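PDB 7BY3: ribonuclease VapC from Klebsiella pneumoniae, which probably acts as the toxic component of a toxin-antitoxin system, a PIN-domain ribonuclease that uses magnesium. Local coordinates for residues A6-N11 with Q25-W30; A35-T40 with I67-D72. All coordinates share one frame; numbering follows the deposited sequence.

Interaction 1 of 2, residues A6-N11 with Q25-W30; sequences ALFDTN and QALEAW
The ring of Phe8 is fitted against Ala26, Leu27 and Trp30, at the last turn of helix 21-28 and just after it. Leu27 CD2 stands 3.4 Å from the centroid of the Phe8 ring and only 4° off the ring normal, so one methyl sits over the middle of the face in a CH-pi contact. Consistent with that centring, CD2 is nearly equidistant from all six ring carbons. Phe8 CG lies beside its own backbone N and anti to the carbonyl carbon (chi1 -76°). At the ring edge, near its plane, Phe8 CZ comes within 3.2 Å of Ala26 O, a carbonyl oxygen that also lies in plane at the edge of the Trp30 indole. The edge of Phe8 is turned toward the face of that indole in an offset edge-to-face pair, with planes at 85° and 5.5 Å between the centroids of the Phe8 ring and the Trp30 five-membered ring; Phe8 CZ reaches Trp30 CD1 at 3.7 Å. Ala6 CB lies over one indole face, displaced toward its rim, and touches Trp30 CB at 3.6 Å. Packing is looser at Ala26 CB, 4.3 Å from Phe8 CE2. The more exposed side is that of Trp30, partly exposed, and the neighbouring Ala29, whereas Phe8, Leu27 and Ala6 are buried. The contact thus lays the end of helix 21-28 and the turn after it against strand 6-8, which pairs with strand 103-105, while Trp30 also touches Glu103 and Ile105 of that neighbouring strand.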
ATOM      1  N   ALA B   6       4.895  14.758 -12.850  1.00 37.95           N
ATOM      2  CA  ALA B   6       3.676  14.017 -13.136  1.00 33.04           C
ATOM      3  C   ALA B   6       3.582  12.674 -12.415  1.00 31.64           C
ATOM      4  O   ALA B   6       4.554  11.922 -12.341  1.00 31.39           O
ATOM      5  CB  ALA B   6       3.557  13.807 -14.631  1.00 33.58           C
ATOM      6  N   LEU B   7       2.395  12.389 -11.887  1.00 31.16           N
ATOM      7  CA  LEU B   7       2.052  11.064 -11.379  1.00 28.94           C
ATOM      8  C   LEU B   7       0.940  10.483 -12.245  1.00 28.84           C
ATOM      9  O   LEU B   7      -0.122  11.088 -12.388  1.00 29.62           O
ATOM     10  CB  LEU B   7       1.613  11.123  -9.914  1.00 28.46           C
ATOM     11  CG  LEU B   7       1.300   9.772  -9.264  1.00 25.92           C
ATOM     12  CD1 LEU B   7       2.509   9.239  -8.517  1.00 25.86           C
ATOM     13  CD2 LEU B   7       0.099   9.865  -8.341  1.00 25.81           C
ATOM     14  N   PHE B   8       1.181   9.312 -12.824  1.00 28.80           N
ATOM     15  CA  PHE B   8       0.232   8.725 -13.764  1.00 29.85           C
ATOM     16  C   PHE B   8      -0.605   7.615 -13.140  1.00 29.97           C
ATOM     17  O   PHE B   8      -0.075   6.688 -12.531  1.00 29.36           O
ATOM     18  CB  PHE B   8       0.969   8.200 -14.996  1.00 29.22           C
ATOM     19  CG  PHE B   8       1.393   9.281 -15.948  1.00 29.83           C
ATOM     20  CD1 PHE B   8       2.629   9.891 -15.821  1.00 29.66           C
ATOM     21  CD2 PHE B   8       0.548   9.697 -16.961  1.00 30.55           C
ATOM     22  CE1 PHE B   8       3.016  10.890 -16.691  1.00 30.82           C
ATOM     23  CE2 PHE B   8       0.930  10.695 -17.834  1.00 31.67           C
ATOM     24  CZ  PHE B   8       2.165  11.292 -17.699  1.00 31.66           C
ATOM     25  N   ASP B   9      -1.920   7.724 -13.304  1.00 32.05           N
ATOM     26  CA  ASP B   9      -2.860   6.737 -12.786  1.00 31.64           C
ATOM     27  C   ASP B   9      -2.805   5.457 -13.615  1.00 32.24           C
ATOM     28  O   ASP B   9      -2.324   5.459 -14.749  1.00 31.77           O
ATOM     29  CB  ASP B   9      -4.280   7.310 -12.772  1.00 35.49           C
ATOM     30  CG  ASP B   9      -5.221   6.529 -11.872  1.00 37.51           C
ATOM     31  OD1 ASP B   9      -4.759   5.585 -11.197  1.00 38.18           O
ATOM     32  OD2 ASP B   9      -6.424   6.866 -11.832  1.00 39.17           O
ATOM     33  N   THR B  10      -3.293   4.368 -13.031  1.00 32.85           N
ATOM     34  CA  THR B  10      -3.195   3.037 -13.623  1.00 34.82           C
ATOM     35  C   THR B  10      -3.774   2.938 -15.037  1.00 36.92           C
ATOM     36  O   THR B  10      -3.192   2.286 -15.903  1.00 37.06           O
ATOM     37  CB  THR B  10      -3.903   1.992 -12.731  1.00 34.68           C
ATOM     38  OG1 THR B  10      -3.449   2.128 -11.379  1.00 32.57           O
ATOM     39  CG2 THR B  10      -3.615   0.581 -13.220  1.00 33.86           C
ATOM     40  N   ASN B  11      -4.909   3.590 -15.268  1.00 39.24           N
ATOM     41  CA  ASN B  11      -5.612   3.472 -16.545  1.00 41.58           C
ATOM     42  C   ASN B  11      -4.798   3.971 -17.741  1.00 40.39           C
ATOM     43  O   ASN B  11      -4.996   3.514 -18.868  1.00 40.92           O
ATOM     44  CB  ASN B  11      -6.953   4.214 -16.483  1.00 45.10           C
ATOM     45  CG  ASN B  11      -6.806   5.661 -16.042  1.00 43.03           C
ATOM     46  OD1 ASN B  11      -6.977   5.984 -14.867  1.00 43.07           O
ATOM     47  ND2 ASN B  11      -6.492   6.537 -16.987  1.00 52.23           N
ATOM     48  N   GLN B  25       0.926   9.907 -25.944  1.00 36.64           N
ATOM     49  CA  GLN B  25       0.870  11.364 -25.949  1.00 35.63           C
ATOM     50  C   GLN B  25       0.695  11.929 -24.547  1.00 34.31           C
ATOM     51  O   GLN B  25       1.097  13.056 -24.270  1.00 35.57           O
ATOM     52  CB  GLN B  25      -0.267  11.849 -26.845  1.00 37.26           C
ATOM     53  CG  GLN B  25      -0.045  11.556 -28.310  1.00 38.49           C
ATOM     54  CD  GLN B  25      -1.144  12.111 -29.186  1.00 39.77           C
ATOM     55  OE1 GLN B  25      -2.211  12.488 -28.704  1.00 38.33           O
ATOM     56  NE2 GLN B  25      -0.888  12.161 -30.485  1.00 41.20           N
ATOM     57  N   ALA B  26       0.082  11.147 -23.666  1.00 33.93           N
ATOM     58  CA  ALA B  26      -0.104  11.566 -22.283  1.00 32.71           C
ATOM     59  C   ALA B  26       1.214  11.473 -21.521  1.00 32.83           C
ATOM     60  O   ALA B  26       1.521  12.322 -20.684  1.00 32.73           O
ATOM     61  CB  ALA B  26      -1.173  10.721 -21.610  1.00 33.86           C
ATOM     62  N   LEU B  27       1.989  10.438 -21.820  1.00 32.89           N
ATOM     63  CA  LEU B  27       3.257  10.212 -21.138  1.00 32.68           C
ATOM     64  C   LEU B  27       4.376  11.100 -21.679  1.00 34.54           C
ATOM     65  O   LEU B  27       5.338  11.387 -20.970  1.00 34.67           O
ATOM     66  CB  LEU B  27       3.652   8.740 -21.244  1.00 33.52           C
ATOM     67  CG  LEU B  27       2.914   7.814 -20.277  1.00 32.49           C
ATOM     68  CD1 LEU B  27       3.144   6.368 -20.645  1.00 32.15           C
ATOM     69  CD2 LEU B  27       3.363   8.075 -18.850  1.00 31.95           C
ATOM     70  N   GLU B  28       4.252  11.527 -22.932  1.00 37.11           N
ATOM     71  CA  GLU B  28       5.223  12.445 -23.523  1.00 38.46           C
ATOM     72  C   GLU B  28       4.953  13.888 -23.118  1.00 36.60           C
ATOM     73  O   GLU B  28       5.844  14.731 -23.170  1.00 43.19           O
ATOM     74  CB  GLU B  28       5.220  12.337 -25.049  1.00 41.71           C
ATOM     75  CG  GLU B  28       5.791  11.042 -25.592  1.00 46.68           C
ATOM     76  CD  GLU B  28       5.741  10.978 -27.106  1.00 58.08           C
ATOM     77  OE1 GLU B  28       5.315  11.972 -27.731  1.00 59.16           O
ATOM     78  OE2 GLU B  28       6.124   9.932 -27.670  1.00 54.25           O
ATOM     79  N   ALA B  29       3.722  14.159 -22.702  1.00 34.26           N
ATOM     80  CA  ALA B  29       3.283  15.518 -22.404  1.00 33.97           C
ATOM     81  C   ALA B  29       3.885  16.061 -21.115  1.00 34.83           C
ATOM     82  O   ALA B  29       3.682  17.224 -20.772  1.00 36.36           O
ATOM     83  CB  ALA B  29       1.772  15.573 -22.332  1.00 35.09           C
ATOM     84  N   TRP B  30       4.613  15.215 -20.397  1.00 35.41           N
ATOM     85  CA  TRP B  30       5.197  15.612 -19.123  1.00 35.04           C
ATOM     86  C   TRP B  30       6.676  15.250 -19.046  1.00 36.68           C
ATOM     87  O   TRP B  30       7.104  14.248 -19.619  1.00 38.06           O
ATOM     88  CB  TRP B  30       4.423  14.965 -17.975  1.00 33.33           C
ATOM     89  CG  TRP B  30       2.984  15.376 -17.950  1.00 32.45           C
ATOM     90  CD1 TRP B  30       1.963  14.822 -18.662  1.00 33.00           C
ATOM     91  CD2 TRP B  30       2.409  16.437 -17.182  1.00 30.97           C
ATOM     92  NE1 TRP B  30       0.785  15.470 -18.384  1.00 32.58           N
ATOM     93  CE2 TRP B  30       1.032  16.467 -17.476  1.00 30.79           C
ATOM     94  CE3 TRP B  30       2.923  17.363 -16.271  1.00 33.76           C
ATOM     95  CZ2 TRP B  30       0.165  17.385 -16.893  1.00 31.46           C
ATOM     96  CZ3 TRP B  30       2.059  18.274 -15.693  1.00 33.85           C
ATOM     97  CH2 TRP B  30       0.697  18.278 -16.006  1.00 32.49           C
TER

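Interaction 2 of 2, residues A35-T40 with I67-D72; sequences AISLIT and INISQD
Ile67 O is gripped twice: Leu38 N donates to it at 3.0 Å, and a water donates at 2.9 Å to the same Ile67 O. The Leu38 N-H approaches from above the carbonyl plane, and its bond is bent to 141°. The bond in the other direction, from Ile67 N to Ile36 O, is straighter at 170° and equally long. Ser37 OG, set anti to its backbone N (chi1 173°), reaches forward along the chain to accept from Ile39 N at 3.1 Å, an N-cap bond to helix 38-50; the water lies near OG too, but that separation is unusually short and its detail doubtful.

Around the backbone, mostly apolar groups close the contact. Ile39 CG1 and Ile69 CD1 meet at 3.6 Å, their side chains crossing at about a right angle. At the exposed margin a methyl lies against an amide oxygen, Leu38 CD2 3.5 Å from Asn68 OD1, the two side chains crossing at a slant. Ala35 CB and Ile67 CD1 pack more loosely at 4.2 Å. Beyond, Ile69 packs on Ile69 of the second subunit and Leu38 on Ser70 of that subunit, placing this edge at a subunit interface.

Ile67 bonding to both Ile36 and Leu38, the residues flanking its partner Ser37, is the signature of a parallel bridge, here joining strands 35-37 and 65-67 in the beta-alpha-beta crossover arrangement of the PIN domain, with the first strand running directly into a capped helix.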
ATOM      1  N   ALA B  35       6.082   9.617 -12.339  1.00 29.58           N
ATOM      2  CA  ALA B  35       5.873   8.744 -11.194  1.00 28.32           C
ATOM      3  C   ALA B  35       4.589   7.930 -11.261  1.00 27.29           C
ATOM      4  O   ALA B  35       3.628   8.305 -11.931  1.00 28.29           O
ATOM      5  CB  ALA B  35       5.893   9.566  -9.913  1.00 28.22           C
ATOM      6  N   ILE B  36       4.600   6.801 -10.559  1.00 27.01           N
ATOM      7  CA  ILE B  36       3.404   6.006 -10.314  1.00 26.15           C
ATOM      8  C   ILE B  36       3.421   5.498  -8.877  1.00 26.42           C
ATOM      9  O   ILE B  36       4.481   5.382  -8.264  1.00 26.98           O
ATOM     10  CB  ILE B  36       3.284   4.801 -11.272  1.00 26.64           C
ATOM     11  CG1 ILE B  36       4.548   3.942 -11.221  1.00 26.21           C
ATOM     12  CG2 ILE B  36       3.004   5.260 -12.694  1.00 28.32           C
ATOM     13  CD1 ILE B  36       4.409   2.626 -11.948  1.00 25.53           C
ATOM     14  N   SER B  37       2.242   5.213  -8.340  1.00 26.34           N
ATOM     15  CA  SER B  37       2.131   4.599  -7.023  1.00 26.29           C
ATOM     16  C   SER B  37       2.495   3.120  -7.095  1.00 27.05           C
ATOM     17  O   SER B  37       2.501   2.528  -8.172  1.00 27.40           O
ATOM     18  CB  SER B  37       0.717   4.771  -6.465  1.00 25.98           C
ATOM     19  OG  SER B  37       0.550   4.042  -5.260  1.00 26.96           O
ATOM     20  N   LEU B  38       2.817   2.531  -5.949  1.00 27.76           N
ATOM     21  CA  LEU B  38       3.026   1.089  -5.866  1.00 28.16           C
ATOM     22  C   LEU B  38       1.733   0.344  -6.201  1.00 28.20           C
ATOM     23  O   LEU B  38       1.764  -0.768  -6.726  1.00 29.58           O
ATOM     24  CB  LEU B  38       3.527   0.697  -4.473  1.00 29.22           C
ATOM     25  CG  LEU B  38       4.148  -0.693  -4.308  1.00 29.39           C
ATOM     26  CD1 LEU B  38       5.165  -0.984  -5.407  1.00 30.26           C
ATOM     27  CD2 LEU B  38       4.784  -0.825  -2.933  1.00 31.66           C
ATOM     28  N   ILE B  39       0.602   0.971  -5.893  1.00 27.13           N
ATOM     29  CA  ILE B  39      -0.710   0.426  -6.228  1.00 27.66           C
ATOM     30  C   ILE B  39      -0.846   0.229  -7.732  1.00 27.05           C
ATOM     31  O   ILE B  39      -1.367  -0.787  -8.192  1.00 28.19           O
ATOM     32  CB  ILE B  39      -1.842   1.345  -5.727  1.00 27.61           C
ATOM     33  CG1 ILE B  39      -1.889   1.337  -4.198  1.00 28.60           C
ATOM     34  CG2 ILE B  39      -3.183   0.919  -6.310  1.00 29.68           C
ATOM     35  CD1 ILE B  39      -3.206   1.782  -3.625  1.00 28.54           C
ATOM     36  N   THR B  40      -0.362   1.205  -8.490  1.00 26.88           N
ATOM     37  CA  THR B  40      -0.406   1.140  -9.944  1.00 28.45           C
ATOM     38  C   THR B  40       0.540   0.062 -10.472  1.00 27.52           C
ATOM     39  O   THR B  40       0.189  -0.679 -11.387  1.00 28.15           O
ATOM     40  CB  THR B  40      -0.055   2.502 -10.576  1.00 27.36           C
ATOM     41  OG1 THR B  40      -1.085   3.449 -10.266  1.00 28.54           O
ATOM     42  CG2 THR B  40       0.063   2.384 -12.083  1.00 27.79           C
ATOM     43  N   ILE B  67       6.500   5.118  -6.041  1.00 29.41           N
ATOM     44  CA  ILE B  67       6.329   5.602  -4.682  1.00 30.76           C
ATOM     45  C   ILE B  67       5.550   4.618  -3.813  1.00 31.13           C
ATOM     46  O   ILE B  67       4.390   4.311  -4.084  1.00 30.02           O
ATOM     47  CB  ILE B  67       5.621   6.968  -4.679  1.00 29.75           C
ATOM     48  CG1 ILE B  67       6.304   7.911  -5.674  1.00 28.20           C
ATOM     49  CG2 ILE B  67       5.614   7.561  -3.281  1.00 30.98           C
ATOM     50  CD1 ILE B  67       5.725   9.303  -5.709  1.00 29.39           C
ATOM     51  N   ASN B  68       6.207   4.129  -2.766  1.00 33.20           N
ATOM     52  CA  ASN B  68       5.594   3.197  -1.828  1.00 34.27           C
ATOM     53  C   ASN B  68       4.528   3.870  -0.973  1.00 33.53           C
ATOM     54  O   ASN B  68       4.521   5.091  -0.821  1.00 31.54           O
ATOM     55  CB  ASN B  68       6.656   2.573  -0.918  1.00 37.11           C
ATOM     56  CG  ASN B  68       7.783   1.920  -1.691  1.00 43.52           C
ATOM     57  OD1 ASN B  68       7.572   1.342  -2.757  1.00 42.55           O
ATOM     58  ND2 ASN B  68       8.993   2.005  -1.151  1.00 48.51           N
ATOM     59  N   ILE B  69       3.628   3.066  -0.414  1.00 34.86           N
ATOM     60  CA  ILE B  69       2.636   3.576   0.521  1.00 34.67           C
ATOM     61  C   ILE B  69       3.173   3.460   1.940  1.00 36.58           C
ATOM     62  O   ILE B  69       3.387   2.361   2.452  1.00 36.27           O
ATOM     63  CB  ILE B  69       1.294   2.823   0.410  1.00 32.45           C
ATOM     64  CG1 ILE B  69       0.818   2.793  -1.042  1.00 30.35           C
ATOM     65  CG2 ILE B  69       0.244   3.468   1.306  1.00 32.29           C
ATOM     66  CD1 ILE B  69       0.556   1.402  -1.562  1.00 29.36           C
ATOM     67  N   SER B  70       3.392   4.610   2.565  1.00 35.89           N
ATOM     68  CA  SER B  70       3.883   4.670   3.932  1.00 37.58           C
ATOM     69  C   SER B  70       2.836   5.312   4.834  1.00 38.79           C
ATOM     70  O   SER B  70       1.724   5.599   4.394  1.00 38.10           O
ATOM     71  CB  SER B  70       5.200   5.439   4.000  1.00 39.89           C
ATOM     72  OG  SER B  70       5.021   6.773   3.562  1.00 43.53           O
ATOM     73  N   GLN B  71       3.196   5.526   6.095  1.00 41.92           N
ATOM     74  CA  GLN B  71       2.240   5.933   7.120  1.00 39.64           C
ATOM     75  C   GLN B  71       1.477   7.226   6.810  1.00 40.94           C
ATOM     76  O   GLN B  71       0.272   7.300   7.044  1.00 46.12           O
ATOM     77  CB  GLN B  71       2.953   6.072   8.466  1.00 41.08           C
ATOM     78  CG  GLN B  71       2.029   6.426   9.617  1.00 40.65           C
ATOM     79  CD  GLN B  71       0.945   5.387   9.834  1.00 39.11           C
ATOM     80  OE1 GLN B  71       1.230   4.212  10.064  1.00 41.98           O
ATOM     81  NE2 GLN B  71      -0.309   5.817   9.757  1.00 38.86           N
ATOM     82  N   ASP B  72       2.158   8.245   6.298  1.00 40.16           N
ATOM     83  CA  ASP B  72       1.477   9.520   6.083  1.00 41.31           C
ATOM     84  C   ASP B  72       0.947   9.726   4.663  1.00 38.87           C
ATOM     85  O   ASP B  72       0.329  10.749   4.375  1.00 37.94           O
ATOM     86  CB  ASP B  72       2.383  10.684   6.482  1.00 48.49           C
ATOM     87  CG  ASP B  72       2.192  11.089   7.935  1.00 64.04           C
ATOM     88  OD1 ASP B  72       1.927  10.199   8.773  1.00 64.00           O
ATOM     89  OD2 ASP B  72       2.288  12.296   8.239  1.00 70.09           O
TER
HETATM   90  O   HOH W   1       1.704   5.169  -3.414  1.00 27.21           O

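In the fold
Interactions 1 and 2 have centres about 16 Å apart, yet share a backbone seam: Ala6 O lies 2.8 Å from Ala35 N, and Phe8 N 2.8 Å from Ala35 O, both probable hydrogen bonds. Through them strand 35-37 would continue the parallel sheet from 6-8 to 65-67, as in the PIN fold. Thr10 OG1 is also hydrogen-bonded to Thr40 OG1, tying the two helix starts. Asp9, a predicted magnesium ligand, directly follows strand 6-8; the side chain of Ile39 lies about 7 Å from that of Asp9 and about 8 Å from that of Asp90, the other predicted ligand. Interaction 2 thus lies near the probable site, whereas interaction 1 carries Asp9 but packs away from it.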